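Local atomic coordinates of replication initiation and membrane attachment protein (Geobacillus stearothermophilus 10, PDB entry 5WTN), a protein that probably takes part in initiating bacterial DNA replication as a tetrameric component of the primosome, and forms a complex with a primosomal re-initiation protein. Residues 11-16 against 100-105; 89-94 against 108-113; 40-45 against 78-83. One frame throughout, in Å; residues are numbered along the deposited sequence.

Interaction 1: 11-16 against 100-105; sequences VDRYTV and DEPKLF
Asp-12 and Lys-103 both place CG anti to their own carbonyl carbon, beside the backbone N (chi1 -75° and -70°). The two side chains then lie side by side and point the same way. Asp-12 OD1 accepts a hydrogen bond from the backbone N of Lys-103 at 2.9 Å. The N-H comes from above the carboxylate, 42° out of its plane. Asp-12 OD1 also lies 3.4 Å from Lys-103 CB. The other oxygen, OD2, takes the backbone N-H of Ile-9, so the carboxylate ties two pieces of chain to the start of the strand. The ammonium of Lys-103 runs on to the carbonyl of Glu-7.

Beyond this clasp the two chains run parallel. Arg-13 N donates to Lys-103 O at 2.7 Å, Phe-105 N donates to Arg-13 O, and Thr-15 N donates to Phe-105 O at 2.9 Å. Tyr-14 and Phe-105 put their side chains on one face of the sheet, with CB of Tyr-14 4.1 Å from CB of Phe-105. The Phe-105 ring turns its edge to Asp-12, and its CE2 lies 3.9 Å from Asp-12 CB. Arg-13 and Leu-104 occupy the other face. There the Arg-13 chain bends, and NH2 comes within 3.8 Å of Leu-104 CB, while NE forms a salt bridge with Glu-60. At the outer end, Pro-102 follows a cis peptide bond and sets CB 3.5 Å from Val-11 O.

Strands 13-17 and 104-109 are the two inner strands of the mixed sheet. Strand 61-62 borders the first and strand 90-95 the second. Tyr-14 reaches from the sheet to Glu-52 on helix 40-55 and packs on helix 63-70.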
# COMPACT_ATOMS: atom_id res chain seq x y z
N VAL A 11 25.84 0.65 -22.67
CA VAL A 11 26.70 1.39 -21.74
C VAL A 11 26.15 2.77 -21.47
O VAL A 11 26.77 3.54 -20.71
CB VAL A 11 28.18 1.51 -22.22
CG1 VAL A 11 28.88 0.17 -22.16
CG2 VAL A 11 28.27 2.17 -23.61
N ASP A 12 25.03 3.10 -22.10
CA ASP A 12 24.37 4.38 -21.82
C ASP A 12 23.87 4.36 -20.38
O ASP A 12 23.53 3.31 -19.82
CB ASP A 12 23.21 4.64 -22.79
CG ASP A 12 23.68 5.05 -24.18
OD1 ASP A 12 24.77 5.65 -24.27
OD2 ASP A 12 22.94 4.78 -25.18
N ARG A 13 23.82 5.53 -19.75
CA ARG A 13 23.44 5.60 -18.34
C ARG A 13 22.05 6.21 -18.10
O ARG A 13 21.62 7.09 -18.85
CB ARG A 13 24.49 6.38 -17.54
CG ARG A 13 25.90 5.83 -17.67
CD ARG A 13 26.84 6.49 -16.68
NE ARG A 13 26.57 7.91 -16.52
CZ ARG A 13 27.05 8.86 -17.31
NH1 ARG A 13 27.85 8.54 -18.32
NH2 ARG A 13 26.75 10.13 -17.09
N TYR A 14 21.37 5.75 -17.06
CA TYR A 14 20.08 6.31 -16.69
C TYR A 14 19.98 6.68 -15.22
O TYR A 14 20.79 6.28 -14.38
CB TYR A 14 18.94 5.37 -17.05
CG TYR A 14 18.91 4.10 -16.24
CD1 TYR A 14 18.07 3.98 -15.13
CD2 TYR A 14 19.68 3.01 -16.59
CE1 TYR A 14 18.01 2.79 -14.39
CE2 TYR A 14 19.63 1.82 -15.85
CZ TYR A 14 18.80 1.72 -14.76
OH TYR A 14 18.76 0.55 -14.03
N THR A 15 18.95 7.46 -14.92
CA THR A 15 18.47 7.63 -13.57
C THR A 15 16.95 7.52 -13.64
O THR A 15 16.36 7.83 -14.68
CB THR A 15 18.89 8.98 -12.99
OG1 THR A 15 18.31 9.12 -11.69
CG2 THR A 15 18.40 10.13 -13.87
N VAL A 16 16.32 7.06 -12.56
CA VAL A 16 14.86 7.04 -12.46
C VAL A 16 14.38 8.09 -11.47
O VAL A 16 14.83 8.12 -10.33
CB VAL A 16 14.34 5.72 -11.94
CG1 VAL A 16 12.81 5.67 -12.08
CG2 VAL A 16 15.00 4.58 -12.65
N ASP A 100 31.31 12.88 -26.74
CA ASP A 100 30.46 11.95 -27.49
C ASP A 100 30.61 10.53 -26.91
O ASP A 100 31.70 9.94 -26.93
CB ASP A 100 30.76 11.98 -29.00
CG ASP A 100 30.15 13.21 -29.69
OD1 ASP A 100 29.05 13.63 -29.30
OD2 ASP A 100 30.78 13.75 -30.63
N GLU A 101 29.48 10.02 -26.40
CA GLU A 101 29.40 8.81 -25.56
C GLU A 101 29.88 9.03 -24.11
O GLU A 101 30.70 9.93 -23.82
CB GLU A 101 30.15 7.60 -26.19
CG GLU A 101 29.65 7.13 -27.56
CD GLU A 101 29.91 5.64 -27.80
OE1 GLU A 101 30.56 5.01 -26.94
OE2 GLU A 101 29.45 5.10 -28.83
N PRO A 102 29.35 8.22 -23.18
CA PRO A 102 28.04 7.56 -23.27
C PRO A 102 26.89 8.49 -22.80
O PRO A 102 27.09 9.33 -21.90
CB PRO A 102 28.18 6.35 -22.33
CG PRO A 102 29.66 6.25 -22.02
CD PRO A 102 30.14 7.67 -22.07
N LYS A 103 25.70 8.30 -23.37
CA LYS A 103 24.54 9.12 -23.05
C LYS A 103 24.05 8.97 -21.59
O LYS A 103 24.22 7.92 -20.96
CB LYS A 103 23.39 8.77 -23.99
CG LYS A 103 23.55 9.19 -25.44
CD LYS A 103 22.39 8.60 -26.22
CE LYS A 103 22.20 9.20 -27.59
NZ LYS A 103 21.00 8.56 -28.21
N LEU A 104 23.42 10.02 -21.07
CA LEU A 104 22.78 9.96 -19.76
C LEU A 104 21.27 10.22 -19.86
O LEU A 104 20.86 11.34 -20.15
CB LEU A 104 23.43 10.95 -18.80
CG LEU A 104 22.78 11.11 -17.42
CD1 LEU A 104 22.75 9.78 -16.68
CD2 LEU A 104 23.49 12.17 -16.60
N PHE A 105 20.45 9.20 -19.60
CA PHE A 105 18.99 9.33 -19.64
C PHE A 105 18.37 9.64 -18.29
O PHE A 105 18.82 9.14 -17.26
CB PHE A 105 18.36 8.05 -20.16
CG PHE A 105 18.66 7.78 -21.58
CD1 PHE A 105 17.90 8.37 -22.57
CD2 PHE A 105 19.72 6.97 -21.94
CE1 PHE A 105 18.17 8.13 -23.91
CE2 PHE A 105 20.01 6.73 -23.28
CZ PHE A 105 19.23 7.31 -24.26

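Interaction 2: 89-94 against 108-113; sequences LLDTYV and ELRPPL
Asp-91 and Arg-110 reach across the hairpin with their side chains crossing at a slant. The carboxylate and guanidinium planes are 56° apart. Asp-91 OD2 meets the edge of the guanidinium, near its plane, and forms a long salt bridge of 3.6 Å to Arg-110 NH1. The same oxygen lies 3.4 Å from Arg-110 CD, so the aliphatic part of the arginine is also in contact. Arg-110 NH1 has a second, weak ion pair with Asp-195 of the second subunit. An alanine in place of Asp-91 would probably leave Arg-110 NH1 without its mate in the hairpin and its guanidinium less restrained.

Glu-108 stands beside Asp-91 on this face. Its CG is anti to the backbone N (chi1 159°), the chain bends further out, and the carboxylate ends at a salt bridge with Arg-19. The edge of the Tyr-93 ring rests near Glu-108, with CE2 4.2 Å from CB.

Leu-90 and Leu-109 occupy the opposite face. Leu-90 CD1 lies 4.2 Å from Leu-109 CD2. Just before the strand, Leu-89 brings CD2 to Pro-112, 3.8 Å from Pro-112 CA, and packs on Tyr-34 and Tyr-46.

Asp-91 and Glu-108 are a hydrogen-bonded pair: Asp-91 N donates to Glu-108 O at 2.9 Å and Glu-108 N to Asp-91 O at 2.8 Å. Arg-110 N adds a bond to Leu-89 O. Tyr-93 and Val-94 pair with a strand of the second subunit, which carries the sheet across the interface. The antiparallel hairpin follows helix 74-86 directly, an order consistent with the wing of a winged-helix domain.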
# COMPACT_ATOMS: atom_id res chain seq x y z
N LEU A 89 2.79 7.15 -19.61
CA LEU A 89 3.41 6.54 -18.42
C LEU A 89 4.88 6.92 -18.11
O LEU A 89 5.34 6.72 -16.99
CB LEU A 89 3.22 5.03 -18.47
CG LEU A 89 1.76 4.60 -18.21
CD1 LEU A 89 1.55 3.10 -18.36
CD2 LEU A 89 1.26 5.07 -16.82
N LEU A 90 5.62 7.42 -19.09
CA LEU A 90 7.01 7.75 -18.84
C LEU A 90 7.50 8.93 -19.65
O LEU A 90 7.32 8.98 -20.86
CB LEU A 90 7.91 6.52 -19.10
CG LEU A 90 9.44 6.75 -19.05
CD1 LEU A 90 10.01 6.76 -17.65
CD2 LEU A 90 10.19 5.78 -19.94
N ASP A 91 8.17 9.87 -18.99
CA ASP A 91 8.85 10.95 -19.71
C ASP A 91 10.34 10.67 -19.72
O ASP A 91 10.92 10.30 -18.70
CB ASP A 91 8.58 12.33 -19.10
CG ASP A 91 7.20 12.89 -19.47
OD1 ASP A 91 6.66 12.49 -20.53
OD2 ASP A 91 6.66 13.73 -18.71
N THR A 92 10.94 10.86 -20.89
CA THR A 92 12.35 10.57 -21.06
C THR A 92 13.12 11.82 -21.43
O THR A 92 12.76 12.53 -22.37
CB THR A 92 12.59 9.45 -22.11
OG1 THR A 92 11.94 8.25 -21.68
CG2 THR A 92 14.09 9.18 -22.28
N TYR A 93 14.19 12.08 -20.68
CA TYR A 93 15.06 13.21 -20.97
C TYR A 93 16.46 12.70 -21.25
O TYR A 93 16.87 11.66 -20.73
CB TYR A 93 15.11 14.16 -19.77
CG TYR A 93 13.80 14.83 -19.41
CD1 TYR A 93 13.49 16.09 -19.89
CD2 TYR A 93 12.87 14.20 -18.58
CE1 TYR A 93 12.30 16.70 -19.55
CE2 TYR A 93 11.69 14.81 -18.24
CZ TYR A 93 11.40 16.06 -18.72
OH TYR A 93 10.21 16.68 -18.38
N VAL A 94 17.20 13.45 -22.07
CA VAL A 94 18.60 13.11 -22.34
C VAL A 94 19.52 14.25 -21.92
O VAL A 94 19.20 15.42 -22.07
CB VAL A 94 18.85 12.71 -23.83
CG1 VAL A 94 18.92 13.92 -24.73
CG2 VAL A 94 20.11 11.89 -23.96
N GLU A 108 11.64 9.62 -16.11
CA GLU A 108 10.74 10.27 -15.16
C GLU A 108 9.40 9.52 -15.14
O GLU A 108 8.62 9.58 -16.09
CB GLU A 108 10.60 11.76 -15.51
CG GLU A 108 9.38 12.50 -14.98
CD GLU A 108 9.49 12.86 -13.50
OE1 GLU A 108 10.55 12.60 -12.88
OE2 GLU A 108 8.50 13.40 -12.95
N LEU A 109 9.15 8.80 -14.06
CA LEU A 109 7.95 7.98 -14.00
C LEU A 109 6.69 8.79 -13.76
O LEU A 109 6.65 9.67 -12.91
CB LEU A 109 8.09 6.95 -12.89
CG LEU A 109 8.77 5.65 -13.28
CD1 LEU A 109 8.78 4.79 -12.07
CD2 LEU A 109 7.98 4.97 -14.38
N ARG A 110 5.64 8.46 -14.49
CA ARG A 110 4.37 9.12 -14.28
C ARG A 110 3.33 8.11 -13.81
O ARG A 110 3.32 6.96 -14.23
CB ARG A 110 3.95 9.78 -15.58
CG ARG A 110 5.00 10.75 -16.11
CD ARG A 110 4.41 11.63 -17.20
NE ARG A 110 3.12 12.17 -16.77
CZ ARG A 110 2.91 13.42 -16.38
NH1 ARG A 110 3.90 14.32 -16.40
NH2 ARG A 110 1.69 13.78 -15.98
N PRO A 111 2.46 8.54 -12.89
CA PRO A 111 1.38 7.66 -12.39
C PRO A 111 0.29 7.50 -13.43
O PRO A 111 0.12 8.38 -14.28
CB PRO A 111 0.85 8.42 -11.18
CG PRO A 111 2.03 9.30 -10.78
CD PRO A 111 2.63 9.74 -12.06
N PRO A 112 -0.43 6.38 -13.40
CA PRO A 112 -1.49 6.27 -14.41
C PRO A 112 -2.61 7.28 -14.20
O PRO A 112 -2.65 8.02 -13.22
CB PRO A 112 -2.01 4.83 -14.22
CG PRO A 112 -1.48 4.38 -12.91
CD PRO A 112 -0.24 5.16 -12.62
N LEU A 113 -3.54 7.30 -15.13
CA LEU A 113 -4.71 8.13 -14.94
C LEU A 113 -5.56 7.55 -13.81
O LEU A 113 -5.43 6.37 -13.45
CB LEU A 113 -5.53 8.19 -16.22
CG LEU A 113 -5.00 8.99 -17.39
CD1 LEU A 113 -5.92 8.76 -18.60
CD2 LEU A 113 -4.91 10.46 -17.01

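Interaction 3: 40-45 against 78-83; sequences CRALAL and YSERLK
Glu-80 OE1 takes a salt bridge from Arg-41 NH1 at 2.6 Å and a long one, 3.7 Å, from Lys-83 NZ within the same helix. The oxygen sits at the edge of the Arg-41 guanidinium, near its plane. The guanidinium and the carboxylate are turned 85° apart. Glu-80 CG lies anti to its carbonyl carbon (chi1 -57°), 4.0 Å from Arg-41 CB, and the chain then bends at chi2. The two nearby positive charges would probably favour an ionised carboxylate. Lys-83 NZ also has a weak ion pair with Glu-287 of the second subunit.

Glu-80 OE2 comes against Ala-42, near its CB and backbone N. It is 3.3 Å from Ala-42 N, but the angle is poor and no hydrogen bond forms. The axes of segments 40-45 and 78-83, on helices 40-55 and 74-86, cross at -85° and come within 8.9 Å. In a winged-helix reading of the fold, the two helices would correspond to H1 and H3 of the winged-helix core, H3 being the recognition helix in DNA-binding relatives.

One turn further along, Leu-45 lays CD2 against the backbone of helix 74-86, 3.4 Å from Arg-81 N. The same methyl group is 4.0 Å from Glu-80 CB. Arg-81 sends its guanidinium to the far side, into a salt bridge with Glu-85.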
# COMPACT_ATOMS: atom_id res chain seq x y z
N CYS A 40 1.83 -7.06 -21.71
CA CYS A 40 2.47 -7.51 -20.48
C CYS A 40 3.93 -7.09 -20.29
O CYS A 40 4.35 -6.83 -19.16
CB CYS A 40 2.33 -9.03 -20.34
SG CYS A 40 3.23 -10.07 -21.54
N ARG A 41 4.71 -7.05 -21.37
CA ARG A 41 6.13 -6.77 -21.18
C ARG A 41 6.32 -5.34 -20.75
O ARG A 41 7.10 -5.07 -19.87
CB ARG A 41 6.97 -7.05 -22.43
CG ARG A 41 6.77 -8.43 -23.03
CD ARG A 41 7.65 -8.62 -24.25
NE ARG A 41 6.91 -9.01 -25.44
CZ ARG A 41 6.59 -8.18 -26.43
NH1 ARG A 41 6.96 -6.90 -26.38
NH2 ARG A 41 5.90 -8.62 -27.48
N ALA A 42 5.58 -4.42 -21.36
CA ALA A 42 5.65 -3.02 -20.98
C ALA A 42 5.27 -2.84 -19.50
O ALA A 42 5.86 -2.01 -18.80
CB ALA A 42 4.75 -2.21 -21.84
N LEU A 43 4.31 -3.63 -19.03
CA LEU A 43 3.92 -3.57 -17.63
C LEU A 43 5.11 -3.88 -16.72
O LEU A 43 5.34 -3.18 -15.72
CB LEU A 43 2.74 -4.50 -17.32
CG LEU A 43 2.25 -4.48 -15.86
CD1 LEU A 43 1.41 -3.24 -15.58
CD2 LEU A 43 1.48 -5.72 -15.48
N ALA A 44 5.86 -4.92 -17.07
CA ALA A 44 7.00 -5.29 -16.22
C ALA A 44 8.07 -4.21 -16.21
O ALA A 44 8.64 -3.91 -15.16
CB ALA A 44 7.57 -6.60 -16.61
N LEU A 45 8.35 -3.61 -17.37
CA LEU A 45 9.33 -2.54 -17.39
C LEU A 45 8.90 -1.39 -16.47
O LEU A 45 9.74 -0.74 -15.84
CB LEU A 45 9.52 -2.02 -18.81
CG LEU A 45 10.43 -0.81 -19.02
CD1 LEU A 45 11.82 -1.05 -18.48
CD2 LEU A 45 10.50 -0.48 -20.47
N TYR A 78 13.79 -1.44 -25.07
CA TYR A 78 13.65 -0.17 -25.79
C TYR A 78 12.28 -0.07 -26.40
O TYR A 78 11.65 0.97 -26.39
CB TYR A 78 14.71 -0.04 -26.89
CG TYR A 78 14.54 1.18 -27.75
CD1 TYR A 78 15.05 2.40 -27.34
CD2 TYR A 78 13.89 1.12 -28.97
CE1 TYR A 78 14.91 3.54 -28.12
CE2 TYR A 78 13.75 2.25 -29.76
CZ TYR A 78 14.26 3.45 -29.32
OH TYR A 78 14.14 4.58 -30.08
N SER A 79 11.81 -1.18 -26.95
CA SER A 79 10.56 -1.16 -27.65
C SER A 79 9.49 -0.79 -26.65
O SER A 79 8.67 0.10 -26.89
CB SER A 79 10.30 -2.54 -28.21
OG SER A 79 9.48 -2.41 -29.34
N GLU A 80 9.53 -1.45 -25.51
CA GLU A 80 8.54 -1.25 -24.47
C GLU A 80 8.67 0.15 -23.83
O GLU A 80 7.66 0.82 -23.57
CB GLU A 80 8.63 -2.39 -23.46
CG GLU A 80 8.46 -3.77 -24.12
CD GLU A 80 7.19 -3.85 -24.97
OE1 GLU A 80 7.24 -4.28 -26.14
OE2 GLU A 80 6.12 -3.48 -24.45
N ARG A 81 9.90 0.60 -23.62
CA ARG A 81 10.11 1.95 -23.12
C ARG A 81 9.31 2.98 -23.92
O ARG A 81 8.80 3.95 -23.37
CB ARG A 81 11.58 2.32 -23.20
CG ARG A 81 11.89 3.51 -22.32
CD ARG A 81 13.17 4.21 -22.64
NE ARG A 81 13.00 5.22 -23.67
CZ ARG A 81 14.01 5.70 -24.38
NH1 ARG A 81 15.23 5.24 -24.15
NH2 ARG A 81 13.79 6.63 -25.31
N LEU A 82 9.19 2.77 -25.21
CA LEU A 82 8.54 3.72 -26.08
C LEU A 82 7.01 3.63 -25.98
O LEU A 82 6.31 4.62 -26.12
CB LEU A 82 9.02 3.49 -27.53
CG LEU A 82 10.08 4.41 -28.14
CD1 LEU A 82 11.29 4.55 -27.24
CD2 LEU A 82 10.47 3.83 -29.48
N LYS A 83 6.51 2.43 -25.72
CA LYS A 83 5.09 2.27 -25.47
C LYS A 83 4.71 3.02 -24.21
O LYS A 83 3.71 3.70 -24.18
CB LYS A 83 4.72 0.81 -25.34
CG LYS A 83 4.90 0.08 -26.62
CD LYS A 83 4.30 -1.29 -26.53
CE LYS A 83 4.66 -2.12 -27.73
NZ LYS A 83 3.93 -3.40 -27.63

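All three contacts lie in the same part of the chain. Interactions 1 and 2 share strand 104-109 and lie on its two sides, with centres about 17 Å apart. Phe-105 joins them: its CD1 lies 3.9 Å from Thr-92 CG2. Interaction 3 is about 12 Å from interaction 2, centre to centre, and about 19 Å from interaction 1. Arg-81 connects it to both: its CG is 3.7 Å from Leu-90 CD2, and its NH1 is 4.1 Å from Phe-105 CE1. Helix 74-86 thus packs on the face of the sheet that carries Leu-90 and Phe-105. All three reach the second subunit, interaction 1 through Leu-104.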